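PDB 5Z7R: short-chain-enoyl-CoA hydratase from Clostridium acetobutylicum, which catalyses the reversible hydration of crotonyl-CoA to (3S)-3-hydroxybutyryl-CoA in butanoate metabolism, and also acts on hexenoyl-CoA but not on higher analogues. Local coordinates for the interface of chains A and B. Sequence-based numbering; all coordinates share one arbitrary frame. Chains: chain A/B, Short-chain-enoyl-CoA hydratase.

Contact 1: the interface of chains A and B. Residues chain A 68-69, 71-72, 137; chain B 242, 246, 249-250.
A mainly apolar patch between two copies of the hydratase, in which helix 240-250 of chain B packs against the short helix 68-71 and the 3-10 turn 134-137 of chain A, helps to join subunits of an oligomeric enzyme. A:Ile68 and B:Met246, B:Ile250 and B:Phe249 bury most of the surface. The ring of B:Phe249 stands with CG anti to its backbone N (chi1 175°) and turns one face and its CD2-CE2 rim toward A:Leu137 and A:Ile68, which both lie on the same side of the ring plane. A:Leu137 lays CD2 over that face, offset toward the rim and 3.8 Å from CG of B:Phe249. The ethyl branch of A:Ile68 meets the CD2-CE2 side of the same ring at about a right angle, its CG1 3.5 Å from CE2 of B:Phe249. The other branch, CG2 of A:Ile68, turns toward CB of B:Met246 (3.7 Å) and the tip CD1 of B:Ile250 (3.8 Å). The extended thioether of B:Met246 runs on past A:Ile68, its SD 3.9 Å from CA of A:Lys72. Where the apolar packing ends, NE2 of B:Gln242 gives a nearly straight hydrogen bond (165° at H) to the carbonyl O of A:Lys72 at 3.2 Å, from well above the carbonyl plane. The patch centre is about 9 Å from the predicted catalytic residue A:Glu134, so the neighbouring helix probably supports segments framing chain A's active site.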
ATOM      1  N   ILE A  68      -4.868  22.355  27.211  1.00 44.47           N
ATOM      2  CA  ILE A  68      -4.664  23.394  26.209  1.00 46.14           C
ATOM      3  C   ILE A  68      -3.632  24.451  26.633  1.00 46.81           C
ATOM      4  O   ILE A  68      -3.156  25.214  25.792  1.00 43.92           O
ATOM      5  CB  ILE A  68      -6.006  24.097  25.906  1.00 47.58           C
ATOM      6  CG1 ILE A  68      -7.041  23.069  25.417  1.00 48.69           C
ATOM      7  CG2 ILE A  68      -5.835  25.230  24.899  1.00 46.10           C
ATOM      8  CD1 ILE A  68      -6.541  22.181  24.309  1.00 49.08           C
ATOM      9  N   SER A  69      -3.296  24.499  27.923  1.00 46.99           N
ATOM     10  CA  SER A  69      -2.264  25.415  28.419  1.00 46.31           C
ATOM     11  C   SER A  69      -0.905  25.009  27.926  1.00 44.78           C
ATOM     12  O   SER A  69      -0.075  25.878  27.645  1.00 40.66           O
ATOM     13  CB  SER A  69      -2.205  25.431  29.942  1.00 44.77           C
ATOM     14  OG  SER A  69      -3.435  25.827  30.452  1.00 48.85           O
ATOM     15  N   MET A  71      -0.335  23.729  25.219  1.00 50.93           N
ATOM     16  CA  MET A  71      -0.355  23.833  23.745  1.00 50.13           C
ATOM     17  C   MET A  71      -0.405  25.241  23.163  1.00 47.69           C
ATOM     18  O   MET A  71       0.146  25.473  22.074  1.00 46.60           O
ATOM     19  CB  MET A  71      -1.553  23.039  23.188  1.00 49.84           C
ATOM     20  CG  MET A  71      -1.266  21.555  23.068  1.00 51.55           C
ATOM     21  SD  MET A  71      -2.637  20.594  22.399  1.00 50.62           S
ATOM     22  CE  MET A  71      -3.547  20.344  23.907  1.00 53.49           C
ATOM     23  N   LYS A  72      -1.058  26.165  23.867  1.00 43.95           N
ATOM     24  CA  LYS A  72      -1.402  27.478  23.326  1.00 47.75           C
ATOM     25  C   LYS A  72      -0.282  28.266  22.644  1.00 50.76           C
ATOM     26  O   LYS A  72      -0.551  29.072  21.724  1.00 55.23           O
ATOM     27  CB  LYS A  72      -1.981  28.357  24.431  1.00 53.89           C
ATOM     28  CG  LYS A  72      -2.255  29.795  24.003  1.00 57.93           C
ATOM     29  CD  LYS A  72      -3.048  30.530  25.069  1.00 62.74           C
ATOM     30  CE  LYS A  72      -2.723  32.011  25.062  1.00 66.31           C
ATOM     31  NZ  LYS A  72      -1.421  32.284  25.731  1.00 67.02           N
ATOM     32  N   LEU A 137     -10.679  24.703  18.039  1.00 34.84           N
ATOM     33  CA  LEU A 137      -9.472  25.306  18.623  1.00 37.56           C
ATOM     34  C   LEU A 137      -8.353  25.627  17.589  1.00 38.04           C
ATOM     35  O   LEU A 137      -7.216  25.951  17.956  1.00 39.65           O
ATOM     36  CB  LEU A 137      -8.935  24.401  19.753  1.00 38.79           C
ATOM     37  CG  LEU A 137     -10.029  23.967  20.762  1.00 40.58           C
ATOM     38  CD1 LEU A 137     -10.383  22.502  20.627  1.00 42.22           C
ATOM     39  CD2 LEU A 137      -9.637  24.197  22.203  1.00 42.58           C
TER
ATOM     40  N   GLN B 242      -5.227  29.473  15.469  1.00 40.35           N
ATOM     41  CA  GLN B 242      -4.821  28.539  16.525  1.00 38.73           C
ATOM     42  C   GLN B 242      -4.622  29.278  17.865  1.00 45.58           C
ATOM     43  O   GLN B 242      -5.279  28.940  18.857  1.00 43.90           O
ATOM     44  CB  GLN B 242      -3.597  27.713  16.126  1.00 37.93           C
ATOM     45  CG  GLN B 242      -3.034  26.838  17.244  1.00 37.37           C
ATOM     46  CD  GLN B 242      -2.003  27.572  18.098  1.00 35.32           C
ATOM     47  OE1 GLN B 242      -1.030  28.080  17.588  1.00 36.62           O
ATOM     48  NE2 GLN B 242      -2.225  27.626  19.391  1.00 34.87           N
ATOM     49  N   MET B 246      -7.359  28.902  21.141  1.00 43.21           N
ATOM     50  CA  MET B 246      -6.914  28.287  22.353  1.00 46.73           C
ATOM     51  C   MET B 246      -6.913  29.307  23.488  1.00 53.59           C
ATOM     52  O   MET B 246      -7.101  28.946  24.654  1.00 62.71           O
ATOM     53  CB  MET B 246      -5.545  27.700  22.142  1.00 44.35           C
ATOM     54  CG  MET B 246      -5.561  26.554  21.157  1.00 42.42           C
ATOM     55  SD  MET B 246      -4.141  25.515  21.404  1.00 39.90           S
ATOM     56  CE  MET B 246      -4.403  24.187  20.217  1.00 43.76           C
ATOM     57  N   PHE B 249     -10.584  29.909  24.435  1.00 60.99           N
ATOM     58  CA  PHE B 249     -11.017  28.692  25.134  1.00 58.17           C
ATOM     59  C   PHE B 249     -10.711  28.836  26.621  1.00 62.98           C
ATOM     60  O   PHE B 249     -11.543  28.505  27.460  1.00 62.69           O
ATOM     61  CB  PHE B 249     -10.324  27.431  24.572  1.00 52.09           C
ATOM     62  CG  PHE B 249     -10.644  26.148  25.329  1.00 48.38           C
ATOM     63  CD1 PHE B 249     -11.912  25.557  25.247  1.00 43.86           C
ATOM     64  CD2 PHE B 249      -9.666  25.508  26.114  1.00 47.77           C
ATOM     65  CE1 PHE B 249     -12.193  24.380  25.939  1.00 41.51           C
ATOM     66  CE2 PHE B 249      -9.954  24.323  26.803  1.00 43.93           C
ATOM     67  CZ  PHE B 249     -11.215  23.756  26.708  1.00 41.02           C
ATOM     68  N   ILE B 250      -9.514  29.332  26.929  1.00 68.63           N
ATOM     69  CA  ILE B 250      -9.071  29.510  28.321  1.00 73.06           C
ATOM     70  C   ILE B 250      -9.646  30.796  28.982  1.00 74.52           C
ATOM     71  O   ILE B 250      -9.488  31.011  30.175  1.00 73.48           O
ATOM     72  CB  ILE B 250      -7.536  29.404  28.417  1.00 69.97           C
ATOM     73  CG1 ILE B 250      -7.094  28.023  27.925  1.00 66.02           C
ATOM     74  CG2 ILE B 250      -7.056  29.608  29.848  1.00 70.10           C
ATOM     75  CD1 ILE B 250      -5.629  27.936  27.553  1.00 68.54           C
TER

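Contact 2: the interface of chains A and B. Residues chain A 147, 151, 219; chain B 217-218, 220-222, 225.
With CG anti to its carbonyl carbon (chi1 -80°) and the chain extended from CG to NE, A:Arg151 carries its guanidinium across to the 217-222 segment of chain B; A:Gln147, bent at chi2 (-40°), folds its amide toward the same group. NH1 of A:Arg151 donates to the carbonyl O of B:Gly217 at 3.0 Å, near the guanidinium plane. The carbonyl O of B:Cys220 is also close to NH1, but the N-H does not point at it. On the chain A side, NH2 of A:Arg151 is gripped by two acceptors of A:Gln147: the main-chain O at 3.2 Å and the side-chain OE1 at 3.0 Å. These bonds within chain A would hold the guanidinium against rotation. CD1 of B:Ile222 covers one face of the group toward its rim, 3.7 Å from CZ of A:Arg151, while B:Met218 slides past the aliphatic part in the opposite direction. A:Gln147 also rests its amide carbon CD on CB of B:Ala225 at 3.7 Å. Farther along, OE1 of A:Gln219 accepts the backbone N-H of B:Ile222 at 3.0 Å, the donor lying above the amide plane, and CD of A:Gln219 packs on CG2 of B:Ile222. A:Gln147 and A:Arg151 project from helix 145-153 and A:Gln219 from the loop after helix 204-217; in chain B they meet the turn between helices 204-217 and 222-236 and the first turn of the latter.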
ATOM      1  N   GLN A 147      -6.907   9.631  11.573  1.00 21.91           N
ATOM      2  CA  GLN A 147      -6.659   8.352  10.970  1.00 20.82           C
ATOM      3  C   GLN A 147      -7.506   7.220  11.551  1.00 21.83           C
ATOM      4  O   GLN A 147      -7.996   6.346  10.801  1.00 23.37           O
ATOM      5  CB  GLN A 147      -5.188   7.981  11.149  1.00 20.24           C
ATOM      6  CG  GLN A 147      -4.211   8.878  10.427  1.00 20.92           C
ATOM      7  CD  GLN A 147      -4.687   9.277   9.038  1.00 21.35           C
ATOM      8  OE1 GLN A 147      -5.002   8.419   8.205  1.00 20.26           O
ATOM      9  NE2 GLN A 147      -4.748  10.592   8.787  1.00 20.97           N
ATOM     10  N   ARG A 151     -11.056   5.027   9.988  1.00 21.95           N
ATOM     11  CA  ARG A 151     -10.827   3.580   9.928  1.00 21.63           C
ATOM     12  C   ARG A 151     -11.848   2.801  10.725  1.00 22.23           C
ATOM     13  O   ARG A 151     -12.153   1.685  10.368  1.00 19.82           O
ATOM     14  CB  ARG A 151      -9.430   3.178  10.427  1.00 20.01           C
ATOM     15  CG  ARG A 151      -8.323   3.367   9.410  1.00 19.97           C
ATOM     16  CD  ARG A 151      -6.933   3.307  10.042  1.00 18.50           C
ATOM     17  NE  ARG A 151      -5.886   3.306   9.002  1.00 17.97           N
ATOM     18  CZ  ARG A 151      -5.427   4.375   8.342  1.00 16.95           C
ATOM     19  NH1 ARG A 151      -4.454   4.207   7.481  1.00 15.94           N
ATOM     20  NH2 ARG A 151      -5.875   5.618   8.584  1.00 17.31           N
ATOM     21  N   GLN A 219      -2.824  -3.588   7.211  1.00 22.30           N
ATOM     22  CA  GLN A 219      -2.150  -2.466   6.607  1.00 22.65           C
ATOM     23  C   GLN A 219      -1.847  -2.703   5.141  1.00 21.63           C
ATOM     24  O   GLN A 219      -1.540  -1.779   4.430  1.00 21.24           O
ATOM     25  CB  GLN A 219      -0.839  -2.171   7.337  1.00 22.98           C
ATOM     26  CG  GLN A 219      -0.959  -2.048   8.846  1.00 21.18           C
ATOM     27  CD  GLN A 219      -2.049  -1.091   9.205  1.00 22.10           C
ATOM     28  OE1 GLN A 219      -2.129   0.002   8.650  1.00 22.77           O
ATOM     29  NE2 GLN A 219      -2.945  -1.518  10.098  1.00 23.60           N
TER
ATOM     30  N   GLY B 217      -4.261   9.999   4.509  1.00 19.33           N
ATOM     31  CA  GLY B 217      -3.759   9.000   5.469  1.00 19.71           C
ATOM     32  C   GLY B 217      -4.555   7.699   5.367  1.00 19.87           C
ATOM     33  O   GLY B 217      -4.078   6.587   5.628  1.00 19.18           O
ATOM     34  N   MET B 218      -5.775   7.848   4.905  1.00 20.61           N
ATOM     35  CA  MET B 218      -6.619   6.704   4.625  1.00 22.25           C
ATOM     36  C   MET B 218      -6.034   5.840   3.506  1.00 19.63           C
ATOM     37  O   MET B 218      -6.316   4.691   3.444  1.00 18.69           O
ATOM     38  CB  MET B 218      -7.990   7.274   4.233  1.00 25.16           C
ATOM     39  CG  MET B 218      -9.203   6.520   4.661  1.00 30.30           C
ATOM     40  SD  MET B 218      -9.211   5.839   6.322  1.00 33.59           S
ATOM     41  CE  MET B 218      -9.850   4.257   5.767  1.00 33.92           C
ATOM     42  N   CYS B 220      -2.934   4.900   3.090  1.00 19.11           N
ATOM     43  CA  CYS B 220      -1.716   4.185   3.413  1.00 19.00           C
ATOM     44  C   CYS B 220      -1.687   3.505   4.778  1.00 19.43           C
ATOM     45  O   CYS B 220      -2.619   3.629   5.574  1.00 17.97           O
ATOM     46  CB  CYS B 220      -0.527   5.118   3.230  1.00 21.21           C
ATOM     47  SG  CYS B 220      -0.493   6.566   4.312  1.00 23.54           S
ATOM     48  N   ASP B 221      -0.610   2.753   5.029  1.00 19.56           N
ATOM     49  CA  ASP B 221      -0.373   2.162   6.327  1.00 19.84           C
ATOM     50  C   ASP B 221      -0.472   3.190   7.454  1.00 19.64           C
ATOM     51  O   ASP B 221      -0.217   4.398   7.278  1.00 19.26           O
ATOM     52  CB  ASP B 221       0.971   1.428   6.379  1.00 20.25           C
ATOM     53  CG  ASP B 221       2.173   2.392   6.525  1.00 22.28           C
ATOM     54  OD1 ASP B 221       2.585   2.747   7.668  1.00 24.52           O
ATOM     55  OD2 ASP B 221       2.713   2.785   5.483  1.00 19.74           O
ATOM     56  N   ILE B 222      -0.875   2.680   8.617  1.00 19.80           N
ATOM     57  CA  ILE B 222      -1.164   3.509   9.788  1.00 19.36           C
ATOM     58  C   ILE B 222       0.049   4.327  10.318  1.00 19.62           C
ATOM     59  O   ILE B 222      -0.136   5.475  10.733  1.00 19.76           O
ATOM     60  CB  ILE B 222      -1.827   2.660  10.910  1.00 19.26           C
ATOM     61  CG1 ILE B 222      -2.423   3.559  12.009  1.00 19.13           C
ATOM     62  CG2 ILE B 222      -0.852   1.659  11.510  1.00 18.18           C
ATOM     63  CD1 ILE B 222      -3.599   4.396  11.547  1.00 19.38           C
ATOM     64  N   ALA B 225       0.543   7.088   7.926  1.00 20.69           N
ATOM     65  CA  ALA B 225      -0.650   7.925   8.053  1.00 19.87           C
ATOM     66  C   ALA B 225      -0.576   8.826   9.270  1.00 19.80           C
ATOM     67  O   ALA B 225      -0.909  10.008   9.209  1.00 18.14           O
ATOM     68  CB  ALA B 225      -1.899   7.060   8.113  1.00 20.21           C
TER

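Contact 3: the interface of chains A and B. Residues chain A 72-73; chain B 242-243, 247, 250.
A:Lys72 and B:Lys243 bury the most surface here, followed by A:Glu73 and B:Thr247; these four residues make a polar rim where the loop after helix 68-71 of chain A lies over helix 240-250 of chain B. The side chain of A:Lys72 leaves with CG anti to the backbone N (chi1 175°) and passes over B:Thr247 at a slant, its CE 3.8 Å from the methyl CG2 of B:Thr247. A bend at chi4 (-78°) then turns the ammonium back toward its own chain, where NZ of A:Lys72 forms a salt bridge to OE2 of A:Glu73 at 2.6 Å. The carboxylate oxygen is met on its anti side, close to the carboxylate plane. The base of the B:Lys243 side chain, CG, lies against the carbonyl O of A:Lys72, the oxygen that B:Gln242 also binds. Farther out, CE of B:Lys243 lies 3.8 Å from OE1 of A:Glu73. The ammonium NZ of B:Lys243 remains 4.2 Å from that oxygen, too far for a salt bridge, though the opposite charges may still attract. A:Glu73 probably softens the repulsion between the two ammonium groups, 6.8 Å apart from NZ of A:Lys72 to NZ of B:Lys243. The site probably adds a charged border that steadies this loop of chain A against the neighbouring subunit.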
ATOM      1  N   LYS A  72      -1.058  26.165  23.867  1.00 43.95           N
ATOM      2  CA  LYS A  72      -1.402  27.478  23.326  1.00 47.75           C
ATOM      3  C   LYS A  72      -0.282  28.266  22.644  1.00 50.76           C
ATOM      4  O   LYS A  72      -0.551  29.072  21.724  1.00 55.23           O
ATOM      5  CB  LYS A  72      -1.981  28.357  24.431  1.00 53.89           C
ATOM      6  CG  LYS A  72      -2.255  29.795  24.003  1.00 57.93           C
ATOM      7  CD  LYS A  72      -3.048  30.530  25.069  1.00 62.74           C
ATOM      8  CE  LYS A  72      -2.723  32.011  25.062  1.00 66.31           C
ATOM      9  NZ  LYS A  72      -1.421  32.284  25.731  1.00 67.02           N
ATOM     10  N   GLU A  73       0.949  28.094  23.127  1.00 47.13           N
ATOM     11  CA  GLU A  73       2.066  28.915  22.663  1.00 45.69           C
ATOM     12  C   GLU A  73       3.037  28.116  21.835  1.00 43.20           C
ATOM     13  O   GLU A  73       4.065  28.649  21.408  1.00 42.93           O
ATOM     14  CB  GLU A  73       2.803  29.559  23.845  1.00 48.19           C
ATOM     15  CG  GLU A  73       1.992  30.621  24.585  1.00 51.51           C
ATOM     16  CD  GLU A  73       1.565  31.796  23.719  1.00 52.02           C
ATOM     17  OE1 GLU A  73       2.368  32.282  22.902  1.00 51.30           O
ATOM     18  OE2 GLU A  73       0.420  32.256  23.878  1.00 58.08           O
TER
ATOM     19  N   GLN B 242      -5.227  29.473  15.469  1.00 40.35           N
ATOM     20  CA  GLN B 242      -4.821  28.539  16.525  1.00 38.73           C
ATOM     21  C   GLN B 242      -4.622  29.278  17.865  1.00 45.58           C
ATOM     22  O   GLN B 242      -5.279  28.940  18.857  1.00 43.90           O
ATOM     23  CB  GLN B 242      -3.597  27.713  16.126  1.00 37.93           C
ATOM     24  CG  GLN B 242      -3.034  26.838  17.244  1.00 37.37           C
ATOM     25  CD  GLN B 242      -2.003  27.572  18.098  1.00 35.32           C
ATOM     26  OE1 GLN B 242      -1.030  28.080  17.588  1.00 36.62           O
ATOM     27  NE2 GLN B 242      -2.225  27.626  19.391  1.00 34.87           N
ATOM     28  N   LYS B 243      -3.745  30.285  17.908  1.00 49.50           N
ATOM     29  CA  LYS B 243      -3.510  31.007  19.177  1.00 53.45           C
ATOM     30  C   LYS B 243      -4.768  31.677  19.745  1.00 50.07           C
ATOM     31  O   LYS B 243      -5.080  31.485  20.917  1.00 45.62           O
ATOM     32  CB  LYS B 243      -2.362  32.016  19.066  1.00 58.40           C
ATOM     33  CG  LYS B 243      -1.043  31.493  19.637  1.00 62.21           C
ATOM     34  CD  LYS B 243       0.108  32.468  19.419  1.00 63.99           C
ATOM     35  CE  LYS B 243      -0.022  33.716  20.283  1.00 63.55           C
ATOM     36  NZ  LYS B 243       0.936  34.753  19.830  1.00 62.95           N
ATOM     37  N   THR B 247      -6.711  30.578  23.148  1.00 55.59           N
ATOM     38  CA  THR B 247      -6.702  31.632  24.145  1.00 55.46           C
ATOM     39  C   THR B 247      -8.108  31.835  24.682  1.00 50.55           C
ATOM     40  O   THR B 247      -8.358  31.643  25.864  1.00 45.82           O
ATOM     41  CB  THR B 247      -6.143  32.936  23.557  1.00 58.88           C
ATOM     42  OG1 THR B 247      -4.875  32.666  22.952  1.00 62.69           O
ATOM     43  CG2 THR B 247      -5.967  33.994  24.644  1.00 61.58           C
ATOM     44  N   ILE B 250      -9.514  29.332  26.929  1.00 68.63           N
ATOM     45  CA  ILE B 250      -9.071  29.510  28.321  1.00 73.06           C
ATOM     46  C   ILE B 250      -9.646  30.796  28.982  1.00 74.52           C
ATOM     47  O   ILE B 250      -9.488  31.011  30.175  1.00 73.48           O
ATOM     48  CB  ILE B 250      -7.536  29.404  28.417  1.00 69.97           C
ATOM     49  CG1 ILE B 250      -7.094  28.023  27.925  1.00 66.02           C
ATOM     50  CG2 ILE B 250      -7.056  29.608  29.848  1.00 70.10           C
ATOM     51  CD1 ILE B 250      -5.629  27.936  27.553  1.00 68.54           C
TER

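Contact 1 and contact 3 are two parts of one surface: their C-alpha centres are about 3 Å apart and they share A:Lys72, B:Gln242 and B:Ile250, so helix 240-250 of chain B offers one side to an apolar core and another to a charged rim. Contact 2 lies about 27 Å from contact 1 and about 29 Å from contact 3. Chain B therefore meets chain A at two separate places, the junction of helices 204-217 and 222-236 and the last helix. Widely separated attachment points should resist rocking of one subunit on the other within the oligomer.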